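Local coordinates for protein aldehyde Dehydrogenase (Burkholderia cenocepacia, PDB 4O6R) that probably oxidises aldehydes to carboxylic acids with NAD(P)+ as the electron acceptor, and binds adenosine monophosphate in a nucleotide pocket, at residues Leu52-Ala57 and Pro224-Ile229; Thr58-Ala63 and Ala203-Ile208; Arg118-Met123 and Glu471-Tyr476; Gly148-Ile153 and Gly168-Ala173. All coordinates share one frame; numbering follows the deposited sequence.

Contact 1 of 4, residues Leu52-Ala57 and Pro224-Ile229; sequences LAVDAA and PGVGKI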
# COMPACT_ATOMS: atom_id res chain seq x y z
N LEU A 52 -9.77 -20.23 -31.81
CA LEU A 52 -8.38 -20.61 -31.96
C LEU A 52 -7.47 -19.73 -31.10
O LEU A 52 -6.54 -20.23 -30.49
CB LEU A 52 -7.95 -20.54 -33.43
CG LEU A 52 -8.58 -21.58 -34.34
CD1 LEU A 52 -8.22 -21.29 -35.79
CD2 LEU A 52 -8.13 -22.99 -33.98
N ALA A 53 -7.76 -18.44 -31.04
CA ALA A 53 -6.97 -17.50 -30.26
C ALA A 53 -7.09 -17.76 -28.77
O ALA A 53 -6.10 -17.73 -28.07
CB ALA A 53 -7.37 -16.07 -30.60
N VAL A 54 -8.32 -17.99 -28.29
CA VAL A 54 -8.52 -18.29 -26.89
C VAL A 54 -7.89 -19.64 -26.55
O VAL A 54 -7.25 -19.77 -25.52
CB VAL A 54 -10.01 -18.25 -26.50
CG1 VAL A 54 -10.21 -18.73 -25.06
CG2 VAL A 54 -10.58 -16.84 -26.66
N ASP A 55 -8.02 -20.64 -27.41
CA ASP A 55 -7.31 -21.91 -27.20
C ASP A 55 -5.79 -21.71 -27.03
O ASP A 55 -5.17 -22.27 -26.12
CB ASP A 55 -7.58 -22.88 -28.37
CG ASP A 55 -9.00 -23.44 -28.34
OD1 ASP A 55 -9.76 -23.13 -27.41
OD2 ASP A 55 -9.33 -24.22 -29.27
N ALA A 56 -5.20 -20.93 -27.91
CA ALA A 56 -3.75 -20.65 -27.83
C ALA A 56 -3.37 -19.95 -26.52
O ALA A 56 -2.40 -20.33 -25.87
CB ALA A 56 -3.32 -19.82 -29.02
N ALA A 57 -4.14 -18.93 -26.15
CA ALA A 57 -3.92 -18.23 -24.90
C ALA A 57 -4.11 -19.13 -23.69
O ALA A 57 -3.38 -18.99 -22.71
CB ALA A 57 -4.82 -17.00 -24.81
N PRO A 224 -16.59 -18.76 -23.13
CA PRO A 224 -16.55 -19.33 -21.77
C PRO A 224 -15.16 -19.54 -21.19
O PRO A 224 -15.03 -19.72 -20.00
CB PRO A 224 -17.25 -20.70 -21.96
CG PRO A 224 -17.04 -21.03 -23.39
CD PRO A 224 -17.17 -19.70 -24.09
N GLY A 225 -14.13 -19.57 -22.05
CA GLY A 225 -12.72 -19.63 -21.66
C GLY A 225 -12.00 -18.33 -21.31
O GLY A 225 -10.83 -18.33 -20.93
N VAL A 226 -12.71 -17.21 -21.43
CA VAL A 226 -12.19 -15.87 -21.17
C VAL A 226 -12.67 -15.42 -19.79
O VAL A 226 -13.87 -15.43 -19.54
CB VAL A 226 -12.69 -14.89 -22.25
CG1 VAL A 226 -12.35 -13.45 -21.89
CG2 VAL A 226 -12.05 -15.27 -23.57
N GLY A 227 -11.74 -15.02 -18.93
CA GLY A 227 -12.04 -14.65 -17.54
C GLY A 227 -12.37 -13.18 -17.32
O GLY A 227 -12.91 -12.81 -16.28
N LYS A 228 -12.02 -12.34 -18.28
CA LYS A 228 -12.32 -10.91 -18.22
C LYS A 228 -12.40 -10.35 -19.62
O LYS A 228 -11.63 -10.75 -20.51
CB LYS A 228 -11.24 -10.16 -17.42
CG LYS A 228 -11.49 -8.66 -17.32
CD LYS A 228 -10.45 -7.95 -16.46
CE LYS A 228 -10.60 -6.45 -16.68
NZ LYS A 228 -9.60 -5.62 -15.98
N ILE A 229 -13.33 -9.43 -19.81
CA ILE A 229 -13.44 -8.71 -21.05
C ILE A 229 -13.31 -7.23 -20.75
O ILE A 229 -13.93 -6.74 -19.79
CB ILE A 229 -14.76 -9.01 -21.78
CG1 ILE A 229 -14.85 -8.33 -23.15
CG2 ILE A 229 -15.97 -8.63 -20.92
CD1 ILE A 229 -13.95 -8.94 -24.20

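Contact 2 of 4, residues Thr58-Ala63 and Ala203-Ile208; sequences TRAFPA and AGVVNI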
# COMPACT_ATOMS: atom_id res chain seq x y z
N THR A 58 -5.07 -20.06 -23.75
CA THR A 58 -5.29 -20.98 -22.66
C THR A 58 -4.09 -21.92 -22.49
O THR A 58 -3.59 -22.13 -21.37
CB THR A 58 -6.56 -21.80 -22.92
OG1 THR A 58 -7.67 -20.89 -23.00
CG2 THR A 58 -6.81 -22.80 -21.81
N ARG A 59 -3.62 -22.50 -23.60
CA ARG A 59 -2.42 -23.35 -23.55
C ARG A 59 -1.19 -22.62 -22.99
O ARG A 59 -0.38 -23.21 -22.29
CB ARG A 59 -2.10 -23.89 -24.96
CG ARG A 59 -3.15 -24.88 -25.46
CD ARG A 59 -2.66 -25.64 -26.69
NE ARG A 59 -2.38 -24.74 -27.82
CZ ARG A 59 -3.26 -24.37 -28.74
NH1 ARG A 59 -4.51 -24.81 -28.72
NH2 ARG A 59 -2.88 -23.57 -29.73
N ALA A 60 -1.05 -21.35 -23.36
CA ALA A 60 0.14 -20.55 -22.98
C ALA A 60 0.10 -20.04 -21.54
O ALA A 60 1.15 -19.76 -20.96
CB ALA A 60 0.30 -19.39 -23.93
N PHE A 61 -1.08 -19.96 -20.95
CA PHE A 61 -1.25 -19.32 -19.65
C PHE A 61 -0.44 -19.96 -18.51
O PHE A 61 0.24 -19.24 -17.78
CB PHE A 61 -2.74 -19.19 -19.29
CG PHE A 61 -2.97 -18.69 -17.89
CD1 PHE A 61 -2.66 -17.41 -17.55
CD2 PHE A 61 -3.49 -19.54 -16.92
CE1 PHE A 61 -2.86 -16.96 -16.25
CE2 PHE A 61 -3.70 -19.12 -15.63
CZ PHE A 61 -3.37 -17.82 -15.28
N PRO A 62 -0.47 -21.30 -18.36
CA PRO A 62 0.28 -21.85 -17.23
C PRO A 62 1.77 -21.44 -17.21
O PRO A 62 2.24 -20.99 -16.20
CB PRO A 62 0.11 -23.37 -17.40
CG PRO A 62 -1.20 -23.53 -18.10
CD PRO A 62 -1.26 -22.33 -19.04
N ALA A 63 2.47 -21.57 -18.33
CA ALA A 63 3.88 -21.17 -18.40
C ALA A 63 4.10 -19.65 -18.34
O ALA A 63 5.15 -19.19 -17.87
CB ALA A 63 4.51 -21.72 -19.66
N ALA A 203 4.73 -17.97 -27.89
CA ALA A 203 3.58 -18.23 -28.70
C ALA A 203 2.34 -18.43 -27.83
O ALA A 203 2.35 -19.19 -26.86
CB ALA A 203 3.81 -19.47 -29.56
N GLY A 204 1.28 -17.75 -28.21
CA GLY A 204 -0.01 -17.87 -27.55
C GLY A 204 -0.25 -16.84 -26.49
O GLY A 204 -1.38 -16.68 -26.04
N VAL A 205 0.79 -16.15 -26.07
CA VAL A 205 0.66 -15.20 -24.97
C VAL A 205 -0.16 -13.98 -25.42
O VAL A 205 -0.96 -13.47 -24.65
CB VAL A 205 2.03 -14.80 -24.39
CG1 VAL A 205 1.95 -13.66 -23.37
CG2 VAL A 205 2.63 -16.00 -23.71
N VAL A 206 0.04 -13.55 -26.66
CA VAL A 206 -0.71 -12.42 -27.24
C VAL A 206 -1.24 -12.87 -28.59
O VAL A 206 -0.46 -13.31 -29.47
CB VAL A 206 0.18 -11.18 -27.46
CG1 VAL A 206 -0.59 -10.05 -28.15
CG2 VAL A 206 0.70 -10.71 -26.12
N ASN A 207 -2.56 -12.76 -28.76
CA ASN A 207 -3.21 -13.10 -30.00
C ASN A 207 -4.06 -11.92 -30.48
O ASN A 207 -4.85 -11.36 -29.71
CB ASN A 207 -4.06 -14.34 -29.83
CG ASN A 207 -3.31 -15.45 -29.15
OD1 ASN A 207 -2.68 -16.27 -29.80
ND2 ASN A 207 -3.32 -15.45 -27.82
N ILE A 208 -3.87 -11.54 -31.73
CA ILE A 208 -4.59 -10.41 -32.33
C ILE A 208 -5.59 -10.90 -33.38
O ILE A 208 -5.21 -11.59 -34.34
CB ILE A 208 -3.63 -9.41 -33.00
CG1 ILE A 208 -2.46 -9.10 -32.07
CG2 ILE A 208 -4.36 -8.14 -33.39
CD1 ILE A 208 -2.85 -8.39 -30.79

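Contact 3 of 4, residues Arg118-Met123 and Glu471-Tyr476; sequences RYFGGM and EAMHDY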
# COMPACT_ATOMS: atom_id res chain seq x y z
N ARG A 118 6.83 0.49 -21.09
CA ARG A 118 7.99 0.55 -20.21
C ARG A 118 7.54 0.62 -18.75
O ARG A 118 8.07 -0.11 -17.92
CB ARG A 118 8.92 1.69 -20.55
CG ARG A 118 10.11 1.79 -19.61
CD ARG A 118 11.14 2.77 -20.13
NE ARG A 118 11.68 2.36 -21.43
CZ ARG A 118 11.51 3.00 -22.58
NH1 ARG A 118 10.80 4.13 -22.65
NH2 ARG A 118 12.09 2.52 -23.70
N TYR A 119 6.54 1.45 -18.46
CA TYR A 119 5.98 1.53 -17.09
C TYR A 119 5.59 0.13 -16.60
O TYR A 119 5.98 -0.29 -15.52
CB TYR A 119 4.79 2.48 -17.04
CG TYR A 119 4.17 2.60 -15.67
CD1 TYR A 119 4.62 3.56 -14.78
CD2 TYR A 119 3.14 1.76 -15.27
CE1 TYR A 119 4.05 3.71 -13.53
CE2 TYR A 119 2.55 1.91 -14.01
CZ TYR A 119 3.02 2.88 -13.14
OH TYR A 119 2.46 3.04 -11.88
N PHE A 120 4.79 -0.57 -17.40
CA PHE A 120 4.32 -1.89 -17.03
C PHE A 120 5.38 -2.97 -16.98
O PHE A 120 5.30 -3.87 -16.15
CB PHE A 120 3.06 -2.31 -17.81
CG PHE A 120 1.87 -1.60 -17.30
CD1 PHE A 120 1.35 -1.95 -16.09
CD2 PHE A 120 1.43 -0.43 -17.90
CE1 PHE A 120 0.34 -1.23 -15.51
CE2 PHE A 120 0.38 0.27 -17.34
CZ PHE A 120 -0.17 -0.13 -16.15
N GLY A 121 6.41 -2.85 -17.81
CA GLY A 121 7.54 -3.74 -17.70
C GLY A 121 8.22 -3.60 -16.35
O GLY A 121 8.63 -4.58 -15.76
N GLY A 122 8.29 -2.37 -15.84
CA GLY A 122 8.85 -2.13 -14.51
C GLY A 122 7.86 -2.47 -13.40
O GLY A 122 8.26 -2.81 -12.31
N MET A 123 6.57 -2.39 -13.69
CA MET A 123 5.53 -2.74 -12.72
C MET A 123 5.41 -4.23 -12.42
O MET A 123 4.92 -4.60 -11.35
CB MET A 123 4.18 -2.27 -13.23
CG MET A 123 2.98 -2.59 -12.36
SD MET A 123 3.07 -1.83 -10.73
CE MET A 123 2.20 -0.29 -10.98
N GLU A 471 -3.85 0.55 -10.05
CA GLU A 471 -5.27 0.31 -10.24
C GLU A 471 -5.52 -0.71 -11.37
O GLU A 471 -6.34 -1.63 -11.19
CB GLU A 471 -5.99 1.61 -10.50
CG GLU A 471 -6.00 2.54 -9.29
CD GLU A 471 -4.76 3.44 -9.17
OE1 GLU A 471 -3.76 3.30 -9.92
OE2 GLU A 471 -4.79 4.35 -8.31
N ALA A 472 -4.84 -0.55 -12.50
CA ALA A 472 -4.96 -1.50 -13.61
C ALA A 472 -4.45 -2.86 -13.18
O ALA A 472 -5.05 -3.88 -13.49
CB ALA A 472 -4.18 -1.01 -14.82
N MET A 473 -3.34 -2.90 -12.45
CA MET A 473 -2.81 -4.20 -11.95
C MET A 473 -3.80 -4.90 -11.05
O MET A 473 -3.97 -6.13 -11.14
CB MET A 473 -1.50 -4.02 -11.20
CG MET A 473 -0.38 -3.50 -12.04
SD MET A 473 0.01 -4.53 -13.46
CE MET A 473 0.76 -5.95 -12.67
N HIS A 474 -4.47 -4.14 -10.18
CA HIS A 474 -5.51 -4.73 -9.33
C HIS A 474 -6.65 -5.36 -10.16
O HIS A 474 -7.10 -6.48 -9.88
CB HIS A 474 -6.05 -3.66 -8.36
CG HIS A 474 -6.99 -4.18 -7.33
ND1 HIS A 474 -6.56 -4.67 -6.11
CD2 HIS A 474 -8.34 -4.30 -7.33
CE1 HIS A 474 -7.61 -5.03 -5.39
NE2 HIS A 474 -8.70 -4.83 -6.11
N ASP A 475 -7.12 -4.63 -11.17
CA ASP A 475 -8.24 -5.05 -12.01
C ASP A 475 -7.84 -6.20 -12.96
O ASP A 475 -8.71 -6.80 -13.59
CB ASP A 475 -8.74 -3.89 -12.91
CG ASP A 475 -9.42 -2.76 -12.16
OD1 ASP A 475 -9.81 -2.92 -10.97
OD2 ASP A 475 -9.63 -1.71 -12.84
N TYR A 476 -6.54 -6.47 -13.12
CA TYR A 476 -6.06 -7.63 -13.89
C TYR A 476 -5.55 -8.80 -13.03
O TYR A 476 -4.94 -9.74 -13.56
CB TYR A 476 -5.02 -7.19 -14.95
CG TYR A 476 -5.72 -6.73 -16.19
CD1 TYR A 476 -6.35 -7.64 -17.01
CD2 TYR A 476 -5.80 -5.37 -16.53
CE1 TYR A 476 -7.03 -7.24 -18.15
CE2 TYR A 476 -6.47 -4.96 -17.68
CZ TYR A 476 -7.08 -5.93 -18.48
OH TYR A 476 -7.78 -5.60 -19.62

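Contact 4 of 4, residues Gly148-Ile153 and Gly168-Ala173; sequences GVVGQI and GPALAA. With AMP (adenosine monophosphate), chain E.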
# COMPACT_ATOMS: atom_id res chain seq x y z
N GLY A 148 -6.33 -15.10 -15.97
CA GLY A 148 -6.22 -16.17 -16.93
C GLY A 148 -6.11 -15.60 -18.32
O GLY A 148 -5.18 -14.86 -18.61
N VAL A 149 -7.04 -15.98 -19.20
CA VAL A 149 -7.12 -15.42 -20.55
C VAL A 149 -8.04 -14.21 -20.50
O VAL A 149 -9.18 -14.28 -20.00
CB VAL A 149 -7.68 -16.42 -21.59
CG1 VAL A 149 -7.75 -15.80 -22.99
CG2 VAL A 149 -6.81 -17.66 -21.65
N VAL A 150 -7.54 -13.09 -20.97
CA VAL A 150 -8.33 -11.86 -20.97
C VAL A 150 -8.58 -11.41 -22.39
O VAL A 150 -7.70 -11.50 -23.24
CB VAL A 150 -7.71 -10.74 -20.11
CG1 VAL A 150 -7.60 -11.21 -18.65
CG2 VAL A 150 -6.36 -10.32 -20.63
N GLY A 151 -9.80 -10.93 -22.62
CA GLY A 151 -10.21 -10.47 -23.92
C GLY A 151 -10.26 -8.96 -23.90
O GLY A 151 -10.72 -8.37 -22.91
N GLN A 152 -9.80 -8.34 -24.98
CA GLN A 152 -9.73 -6.87 -25.05
C GLN A 152 -10.22 -6.39 -26.39
O GLN A 152 -9.75 -6.82 -27.43
CB GLN A 152 -8.29 -6.41 -24.77
CG GLN A 152 -7.72 -7.00 -23.49
CD GLN A 152 -6.30 -6.56 -23.19
OE1 GLN A 152 -5.43 -6.54 -24.07
NE2 GLN A 152 -6.04 -6.20 -21.94
N ILE A 153 -11.14 -5.44 -26.36
CA ILE A 153 -11.75 -4.86 -27.55
C ILE A 153 -11.47 -3.37 -27.53
O ILE A 153 -11.83 -2.70 -26.57
CB ILE A 153 -13.26 -5.15 -27.61
CG1 ILE A 153 -13.50 -6.65 -27.74
CG2 ILE A 153 -13.90 -4.44 -28.80
CD1 ILE A 153 -14.90 -7.11 -27.47
N GLY A 168 -0.26 -3.78 -21.61
CA GLY A 168 0.74 -3.55 -20.56
C GLY A 168 0.37 -4.18 -19.21
O GLY A 168 1.08 -5.06 -18.73
N PRO A 169 -0.74 -3.75 -18.61
CA PRO A 169 -1.07 -4.33 -17.33
C PRO A 169 -1.47 -5.79 -17.41
O PRO A 169 -1.12 -6.55 -16.52
CB PRO A 169 -2.22 -3.45 -16.81
CG PRO A 169 -2.80 -2.78 -17.99
CD PRO A 169 -1.63 -2.63 -18.94
N ALA A 170 -2.21 -6.18 -18.44
CA ALA A 170 -2.70 -7.56 -18.54
C ALA A 170 -1.53 -8.54 -18.53
O ALA A 170 -1.55 -9.55 -17.81
CB ALA A 170 -3.54 -7.74 -19.79
N LEU A 171 -0.51 -8.20 -19.33
CA LEU A 171 0.65 -9.07 -19.53
C LEU A 171 1.54 -9.03 -18.33
O LEU A 171 2.00 -10.08 -17.85
CB LEU A 171 1.42 -8.65 -20.78
CG LEU A 171 0.72 -8.98 -22.09
CD1 LEU A 171 1.47 -8.35 -23.27
CD2 LEU A 171 0.57 -10.48 -22.26
N ALA A 172 1.77 -7.84 -17.81
CA ALA A 172 2.61 -7.66 -16.62
C ALA A 172 2.08 -8.50 -15.48
O ALA A 172 2.85 -9.15 -14.78
CB ALA A 172 2.66 -6.21 -16.20
N ALA A 173 0.76 -8.54 -15.34
CA ALA A 173 0.10 -9.27 -14.26
C ALA A 173 0.06 -10.78 -14.45
O ALA A 173 -0.35 -11.47 -13.53
CB ALA A 173 -1.30 -8.76 -14.06
P AMP E . -18.24 0.75 -30.88
O1P AMP E . -18.32 1.29 -29.49
O2P AMP E . -19.41 -0.20 -31.20
O3P AMP E . -17.92 1.84 -31.92
O5' AMP E . -16.91 -0.22 -31.00
C5' AMP E . -15.59 -0.13 -30.39
C4' AMP E . -14.91 -1.52 -30.57
O4' AMP E . -15.86 -2.54 -30.22
C3' AMP E . -14.44 -1.90 -31.98
O3' AMP E . -13.18 -2.65 -32.03
C2' AMP E . -15.63 -2.71 -32.52
O2' AMP E . -15.37 -3.59 -33.64
C1' AMP E . -16.13 -3.46 -31.28
N9 AMP E . -17.57 -3.89 -31.31
C8 AMP E . -18.59 -3.39 -32.07
N7 AMP E . -19.75 -4.08 -31.84
C5 AMP E . -19.50 -5.05 -30.91
C6 AMP E . -20.26 -6.12 -30.19
N6 AMP E . -21.56 -6.33 -30.41
N1 AMP E . -19.63 -6.90 -29.29
C2 AMP E . -18.32 -6.72 -29.05
N3 AMP E . -17.57 -5.78 -29.67
C4 AMP E . -18.07 -4.92 -30.58

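Contact 1 of 4, residues Leu52-Ala57 and Pro224-Ile229
Val54, on helix 47-66, meets Val226, two residues before Lys228 of strand 228-232. The tight part of the contact is one pair of methyl groups. Val54 CG2 lies 3.8 Å from Val226 CG2, within normal van der Waals range. The two valine side chains cross at about a right angle, so they touch at a point and not along their length. Both put CG1 anti to the backbone N (chi1 173° for Val54, 171° for Val226). This leaves CG2 beside the N in each residue, and these are the branches that meet. The other Val54 branch is looser: CG1 is 4.2 Å from Val226 CG2 and 4.2 Å from the carbonyl carbon C of Gly225.

Gly225 is on the solvent side. Gly225 CA is 6.8 Å from Val54 CA. The lack of a side chain is consistent with so near an approach, since a beta carbon there would sit tightly against Val54 CG1. No hydrogen bond joins the two segments, and they bury only 98 Å² between them. Bonds to residues outside the segments hold the backbone here: Asn248 ND2 binds the carbonyl O of Val226, and Gly225 N bonds to His223 ND1.

The contact sets helix 47-66 against the parallel part of the nucleotide-binding sheet. Val54 also packs on His223 and on Val178 of strand 176-180. Past Val226, the backbone of Gly227 and Lys228 pairs with strand 138-153, while Gly227 and Ile229 bond to Arg251 on the other flank.

Contact 2 of 4, residues Thr58-Ala63 and Ala203-Ile208
Ala60 CB carries this contact, pressed against the backbone of the turn Ala203-Val205. It lies 3.6 Å from Ala203 O and 3.7 Å from Gly204 C. Its one side-chain partner is Val205 CG2, at a looser 4.1 Å. Val205 has CG1 anti to its N (chi1 172°), and the branch beside the N is the one that reaches Ala60.

The near approach depends on Gly204. Gly204 CA is 5.3 Å from Ala60 CA. A beta carbon on this glycine would run into the Ala60 methyl. Its positive phi of 94° also suits a residue without a side chain.

In the next shell, Asn207 braces the turn. Its ND2 donates to Gly204 O at 2.9 Å, with an N-H...O angle of 151°. The donor stands above the carbonyl plane. Asn207 is gripped further by Val177 O at ND2 and by Asp16 N at OD1, which fixes its amide.

Helix 47-66 thus packs on the turn just before strand 206-208. Asn207 also touches Ala53, Ala56 and Ala57 of that helix. Strand 206-208 pairs with strand 176-180, and Val206 packs against helices 159-172 and 187-199.

Contact 3 of 4, residues Arg118-Met123 and Glu471-Tyr476
Two helix ends pack here through a Met-aromatic contact: the C-terminal turns of helix 102-123 and helix 469-475. The short segments are inclined at 63°, with their axes 12.0 Å apart at closest approach. That spacing is bridged by long side chains, chiefly Phe120, Met123 and Met473.

Met473 is the central piece. Its SD sits at the edge of the Phe120 ring, 5.0 Å from the ring centroid and 78° off the ring normal. One face of that ring is taken by Tyr119, whose CD2 stands over its centre. Phe120 also brings CZ to 4.3 Å from Ala472 CB, a loose and oblique touch. All four contacting residues are buried, and no hydrogen bond crosses between the segments.

The surroundings tie the contact to the core and to the assembly. Pro169 of helix 159-172 packs on both Phe120 and Ala472. Tyr119 makes a cation-pi contact with Lys126 of a second subunit, and Met123 packs on that same lysine. His474 meets His474 of a third subunit.

The tightest spot is between the two methionines, whose chains run alongside one another in opposing senses. Met123 has CG anti to its backbone N (chi1 178°), then bends, while the Met473 chain bends at chi2 and chi3. This brings Met123 CG to 3.5 Å from Met473 CG, shorter than usual for two carbons, and to 3.7 Å from Met473 SD.

Contact 4 of 4, residues Gly148-Ile153 and Gly168-Ala173
Strand 138-153, whose last residue, Ile153, lines the AMP pocket, packs on helix 159-172 through Ala170. The methyl CB of Ala170 faces the strand and touches two of its side chains. Val150 CG2 lies 3.9 Å from Ala170 CB, an ordinary apolar contact. Gln152 NE2 comes to 3.6 Å from the same Ala170 CB. Here an amide nitrogen rests against a methyl group, so the touch is packing and not a bond.

The NE2 of Gln152 has its hydrogen bonds outside the two segments. It donates to Lys166 O, one turn back on the helix, and is also hydrogen-bonded to Tyr476 OH. The chain extends beyond CG, with chi2 at 180°, which carries the amide across to the helix.

Strand 138-153, helix 159-172 and strand 176-180 form a beta-alpha-beta unit, so this contact joins the first strand to the crossover helix. The second strand runs parallel to the first, bonding to Val150 through the backbone of Thr176 and Val178. Asn175, just before it, takes part too: its ND2 binds Ala170 O, and its OD1 receives Gly148 N.

Ile153 continues the strand into the pocket. Its CG2, anti to the backbone N (chi1 of CG1 -64°), lies 3.1 Å from AMP O4' of the sugar, a close van der Waals contact and not a bond. Its CD1 reaches the adenine, 3.7 Å from AMP N3. The next residue, Val154, bonds to AMP through its carbonyl O, and Lys180 NZ and Ser234 N also hold the nucleotide.

In the fold
Contacts 1, 2 and 4 cluster around one mixed sheet, with centres 9 to 11 Å apart. Contacts 1 and 2 share helix 47-66, which packs on the residues leading into strands 228-232 and 206-208. The strands of contacts 1 and 4 are neighbours in the sheet. Along the chain, contact 4 is nested within contact 2, and contact 2 within contact 1. Contact 4 is also nested within contact 3, which interleaves with contacts 1 and 2. The centre of contact 3 is about 10 Å from that of contact 4 and about 21 Å from that of contact 1. It brings in the late helix 469-475, where Asp475 O meets Lys228 NZ. Early and late parts of the chain thus meet around the nucleotide-binding sheet.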